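Local coordinates for protein endo-1,4-beta-mannanase (Eisenia fetida, PDB 5Y6T) that probably hydrolyses internal beta-1,4-mannosidic linkages of mannans, as a cold-adapted endo-mannanase of glycoside hydrolase family 5, at residues A[204-207]-A[208-212]. Sequence-based numbering, arbitrary orientation.
Sequences LQSF and INKQT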
loop_
_atom_site.group_PDB
_atom_site.type_symbol
_atom_site.label_atom_id
_atom_site.label_comp_id
_atom_site.label_asym_id
_atom_site.label_seq_id
_atom_site.Cartn_x
_atom_site.Cartn_y
_atom_site.Cartn_z
ATOM N N LEU A 204 3.352 2.332 16.021
ATOM C CA LEU A 204 3.048 2.184 14.590
ATOM C C LEU A 204 2.080 1.050 14.363
ATOM O O LEU A 204 1.070 1.198 13.634
ATOM C CB LEU A 204 4.299 1.996 13.762
ATOM C CG LEU A 204 5.257 3.204 13.853
ATOM C CD1 LEU A 204 6.564 2.891 13.125
ATOM C CD2 LEU A 204 4.645 4.483 13.286
ATOM N N GLN A 205 2.394 -0.093 14.973
ATOM C CA GLN A 205 1.470 -1.209 14.941
ATOM C C GLN A 205 0.094 -0.906 15.476
ATOM O O GLN A 205 -0.912 -1.359 14.910
ATOM C CB GLN A 205 2.042 -2.442 15.656
ATOM C CG GLN A 205 3.278 -3.057 14.994
ATOM C CD GLN A 205 4.042 -3.934 15.982
ATOM O OE1 GLN A 205 4.270 -3.566 17.165
ATOM N NE2 GLN A 205 4.535 -5.052 15.496
ATOM N N SER A 206 0.035 -0.245 16.637
ATOM C CA SER A 206 -1.272 0.148 17.213
ATOM C C SER A 206 -2.072 1.021 16.242
ATOM O O SER A 206 -3.242 0.791 16.025
ATOM C CB SER A 206 -1.036 0.813 18.581
ATOM O OG SER A 206 -2.297 1.133 19.170
ATOM N N PHE A 207 -1.394 2.023 15.652
ATOM C CA PHE A 207 -1.972 2.986 14.678
ATOM C C PHE A 207 -2.565 2.199 13.499
ATOM O O PHE A 207 -3.690 2.434 13.102
ATOM C CB PHE A 207 -0.862 3.990 14.272
ATOM C CG PHE A 207 -1.270 5.089 13.316
ATOM C CD1 PHE A 207 -1.986 6.194 13.769
ATOM C CD2 PHE A 207 -0.820 5.092 12.032
ATOM C CE1 PHE A 207 -2.231 7.256 12.940
ATOM C CE2 PHE A 207 -1.043 6.173 11.183
ATOM C CZ PHE A 207 -1.812 7.233 11.644
ATOM N N ILE A 208 -1.802 1.230 13.033
ATOM C CA ILE A 208 -2.206 0.402 11.949
ATOM C C ILE A 208 -3.390 -0.500 12.334
ATOM O O ILE A 208 -4.366 -0.653 11.546
ATOM C CB ILE A 208 -1.010 -0.408 11.359
ATOM C CG1 ILE A 208 -0.017 0.590 10.702
ATOM C CG2 ILE A 208 -1.479 -1.436 10.346
ATOM C CD1 ILE A 208 1.374 0.033 10.628
ATOM N N ASN A 209 -3.252 -1.208 13.432
ATOM C CA ASN A 209 -4.269 -2.127 13.894
ATOM C C ASN A 209 -5.622 -1.421 14.033
ATOM O O ASN A 209 -6.644 -1.916 13.557
ATOM C CB ASN A 209 -3.836 -2.702 15.252
ATOM C CG ASN A 209 -4.951 -3.548 15.928
ATOM O OD1 ASN A 209 -5.402 -3.202 17.014
ATOM N ND2 ASN A 209 -5.363 -4.656 15.284
ATOM N N LYS A 210 -5.635 -0.261 14.687
ATOM C CA LYS A 210 -6.900 0.444 14.962
ATOM C C LYS A 210 -7.567 0.921 13.705
ATOM O O LYS A 210 -8.796 0.814 13.565
ATOM C CB LYS A 210 -6.758 1.555 16.020
ATOM C CG LYS A 210 -6.299 1.035 17.381
ATOM C CD LYS A 210 -5.937 2.141 18.380
ATOM C CE LYS A 210 -5.521 1.627 19.773
ATOM N NZ LYS A 210 -6.607 1.070 20.603
ATOM N N GLN A 211 -6.790 1.518 12.812
ATOM C CA GLN A 211 -7.373 1.962 11.534
ATOM C C GLN A 211 -7.790 0.836 10.614
ATOM O O GLN A 211 -8.844 0.907 9.987
ATOM C CB GLN A 211 -6.463 2.925 10.802
ATOM C CG GLN A 211 -6.349 4.241 11.519
ATOM C CD GLN A 211 -5.263 5.077 10.910
ATOM O OE1 GLN A 211 -5.501 5.826 9.944
ATOM N NE2 GLN A 211 -4.047 4.931 11.420
ATOM N N THR A 212 -7.054 -0.265 10.647
ATOM C CA THR A 212 -7.428 -1.422 9.844
ATOM C C THR A 212 -8.780 -1.967 10.337
ATOM O O THR A 212 -9.661 -2.278 9.531
ATOM C CB THR A 212 -6.327 -2.501 9.807
ATOM O OG1 THR A 212 -5.136 -1.988 9.152
ATOM C CG2 THR A 212 -6.754 -3.704 9.026
#
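Q211 reaches back one turn to F207 along helix 201-218, one of the outer helices of the (beta/alpha)8 barrel on which GH5 enzymes are built. Q211 CB rests 3.6 Å from F207 O. CG leaves CB anti to the carbonyl carbon (chi1 -68°), and this turns the chain back toward the preceding turn, with CG also beside that oxygen. The chain then runs out extended to Q211 CD, 4.1 Å from F207 CZ, and the amide splits its work. OE1 accepts from the indole NE1 of W118, while Q211 NE2 lies over one face of the F207 ring, 3.0 Å above the plane at its centre. Ring and amide planes stand 69° apart, so this is no flat stack; Q211 NE2 is centred over the ring, nearly equidistant from its six carbons, 3.2 to 3.4 Å from each. The same NE2 of Q211 donates to F207 O at 3.0 Å, from above the carbonyl plane, and that oxygen also takes the helical bond from Q211 N at 3.2 Å.

F207 projects among Y128, L131 and I132 of helix 126-133 and L138 of helix 135-152. An alanine here would keep the carbonyl but strip the ring from beneath the amide, and would probably open a gap between these helices and let the Q211 side chain shift.

On another side of the helix, K210 lays its chain past S206, and its bent end, chi4 -72°, sends NZ to the carbonyl of G253. One atom short of that tip, K210 CE passes 3.3 Å from S206 OG.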